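Local atomic coordinates of glycosyl hydrolase, family 31/fibronectin type III domain protein (PDB entry 4UAP), a protein that binds galacto-configured sugars such as N-acetylgalactosamine through a family 32 carbohydrate-binding module of a larger, probably glycan-degrading, family 31 glycoside hydrolase. Residues Met19-Asp22 with Lys23-Asp26. Residues are numbered along the deposited sequence; the frame is centred on the assembly and turned at random.
Sequences MGLD and KLID. With CA (calcium ion), chain D.
Leu-21 and Leu-24 run at a slant to one another, meeting at their branch ends, where CD2 of Leu-21 is 4.1 Å from CD1 of Leu-24. Three residues apart on a 3-10 turn, both leave the same face; with CG anti to the carbonyl carbon in each (chi1 -65°) the isobutyl groups lie against Val-8 and Met-37. The base of Leu-24 also sits against the carbonyl that its own N-H bonds, its CB 3.3 Å from O of Leu-21. Asp-22 and Lys-23 extend from another side, next to each other and pointing the same way. One carboxylate oxygen, OD2 of Asp-22, lies beside the lysine methylenes, 3.9 Å from CE of Lys-23, but the charged ends do not pair: the lysine chain bends at chi2 and again at chi4, and NZ is hydrogen-bonded to the carbonyls of Gly-18 and Ser-34. Three successive i to i+3 bonds wind the backbone: N of Lys-23 to O of Gly-20 (3.0 Å), N of Leu-24 to O of Leu-21 and N of Ile-25 to O of Asp-22. Each donor sits well above the plane of its carbonyl, by 58° in the last of them. This short 3-10 turn belongs to the loop joining strands 6-9 and 37-38 of the beta-sandwich; Lys-23 within the turn and Asp-26 just beyond it supply two of the calcium ligands. O of Lys-23 binds the calcium ion at 2.3 Å and OD1 of Asp-26 at 2.5 Å; Thr-28, Ser-35, Asn-143 and Glu-144 complete the site. CG of Asp-26 lies between its own backbone N and carbonyl carbon (chi1 63°), which turns OD1 to the ion, while CB sits 3.5 Å from O of Asp-22. Ile-25, exiting the turn, lays its side chain on Val-8 and Phe-59.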
ATOM      1  N   MET A  19      -9.960  -9.708  -0.320  1.00 11.30           N
ATOM      2  CA  MET A  19      -8.942  -8.857   0.288  1.00  8.90           C
ATOM      3  C   MET A  19      -8.181  -8.122  -0.813  1.00  8.78           C
ATOM      4  O   MET A  19      -6.951  -8.104  -0.833  1.00  7.69           O
ATOM      5  CB  MET A  19      -7.986  -9.699   1.156  1.00  7.29           C
ATOM      6  CG  MET A  19      -8.713 -10.635   2.141  1.00  9.31           C
ATOM      7  SD  MET A  19      -7.636 -11.548   3.296  1.00  4.18           S
ATOM      8  CE  MET A  19      -7.194 -10.243   4.419  1.00  9.58           C
ATOM      9  N   GLY A  20      -8.928  -7.517  -1.736  1.00 12.42           N
ATOM     10  CA  GLY A  20      -8.334  -6.895  -2.907  1.00  9.77           C
ATOM     11  C   GLY A  20      -7.986  -5.423  -2.743  1.00  9.14           C
ATOM     12  O   GLY A  20      -7.973  -4.895  -1.634  1.00  7.95           O
ATOM     13  N   LEU A  21      -7.710  -4.768  -3.867  1.00  8.63           N
ATOM     14  CA  LEU A  21      -7.247  -3.379  -3.895  1.00 10.67           C
ATOM     15  C   LEU A  21      -8.187  -2.410  -3.187  1.00  8.52           C
ATOM     16  O   LEU A  21      -7.748  -1.422  -2.615  1.00  9.24           O
ATOM     17  CB  LEU A  21      -7.052  -2.929  -5.351  1.00  9.70           C
ATOM     18  CG  LEU A  21      -5.947  -3.664  -6.119  1.00 12.07           C
ATOM     19  CD1 LEU A  21      -5.958  -3.293  -7.607  1.00 14.41           C
ATOM     20  CD2 LEU A  21      -4.606  -3.362  -5.504  1.00  6.76           C
ATOM     21  N   ASP A  22      -9.483  -2.696  -3.246  1.00 10.19           N
ATOM     22  CA  ASP A  22     -10.496  -1.844  -2.641  1.00 10.73           C
ATOM     23  C   ASP A  22     -10.289  -1.685  -1.139  1.00 11.92           C
ATOM     24  O   ASP A  22     -10.650  -0.655  -0.562  1.00 10.04           O
ATOM     25  CB  ASP A  22     -11.892  -2.408  -2.926  1.00 15.08           C
ATOM     26  CG  ASP A  22     -12.064  -3.826  -2.400  1.00 23.56           C
ATOM     27  OD1 ASP A  22     -11.406  -4.747  -2.932  1.00 24.39           O
ATOM     28  OD2 ASP A  22     -12.855  -4.025  -1.452  1.00 29.19           O
ATOM     29  N   LYS A  23      -9.685  -2.692  -0.511  1.00  9.73           N
ATOM     30  CA  LYS A  23      -9.446  -2.655   0.938  1.00  8.80           C
ATOM     31  C   LYS A  23      -8.335  -1.671   1.319  1.00  8.24           C
ATOM     32  O   LYS A  23      -8.112  -1.402   2.498  1.00  8.23           O
ATOM     33  CB  LYS A  23      -9.117  -4.061   1.459  1.00  8.61           C
ATOM     34  CG  LYS A  23     -10.287  -5.058   1.354  1.00 10.61           C
ATOM     35  CD  LYS A  23     -11.476  -4.587   2.197  1.00 13.28           C
ATOM     36  CE  LYS A  23     -12.677  -5.536   2.094  1.00 15.06           C
ATOM     37  NZ  LYS A  23     -12.527  -6.743   2.956  1.00 22.43           N
ATOM     38  N   LEU A  24      -7.626  -1.145   0.326  1.00  7.29           N
ATOM     39  CA  LEU A  24      -6.617  -0.119   0.593  1.00  7.73           C
ATOM     40  C   LEU A  24      -7.268   1.237   0.830  1.00  9.27           C
ATOM     41  O   LEU A  24      -6.675   2.114   1.455  1.00  8.99           O
ATOM     42  CB  LEU A  24      -5.618  -0.001  -0.569  1.00  8.49           C
ATOM     43  CG  LEU A  24      -4.708  -1.196  -0.857  1.00  9.23           C
ATOM     44  CD1 LEU A  24      -3.936  -0.983  -2.182  1.00  9.96           C
ATOM     45  CD2 LEU A  24      -3.745  -1.446   0.313  1.00  5.36           C
ATOM     46  N   ILE A  25      -8.484   1.417   0.324  1.00  7.56           N
ATOM     47  CA  ILE A  25      -9.130   2.723   0.411  1.00  6.90           C
ATOM     48  C   ILE A  25     -10.578   2.657   0.904  1.00 10.15           C
ATOM     49  O   ILE A  25     -11.360   3.579   0.673  1.00 12.89           O
ATOM     50  CB  ILE A  25      -9.099   3.442  -0.960  1.00 11.24           C
ATOM     51  CG1 ILE A  25      -9.854   2.630  -2.010  1.00 10.36           C
ATOM     52  CG2 ILE A  25      -7.668   3.641  -1.436  1.00 10.71           C
ATOM     53  CD1 ILE A  25      -9.937   3.301  -3.371  1.00 14.72           C
ATOM     54  N   ASP A  26     -10.937   1.588   1.609  1.00 13.58           N
ATOM     55  CA  ASP A  26     -12.325   1.435   2.045  1.00 15.21           C
ATOM     56  C   ASP A  26     -12.595   2.144   3.372  1.00 17.93           C
ATOM     57  O   ASP A  26     -13.712   2.111   3.878  1.00 20.07           O
ATOM     58  CB  ASP A  26     -12.690  -0.039   2.172  1.00 14.90           C
ATOM     59  CG  ASP A  26     -11.870  -0.742   3.227  1.00 16.79           C
ATOM     60  OD1 ASP A  26     -10.637  -0.560   3.228  1.00 16.72           O
ATOM     61  OD2 ASP A  26     -12.451  -1.464   4.065  1.00 16.82           O
TER
HETATM   62 CA    CA D 202      -8.671  -1.015   4.672  1.00  7.87          CA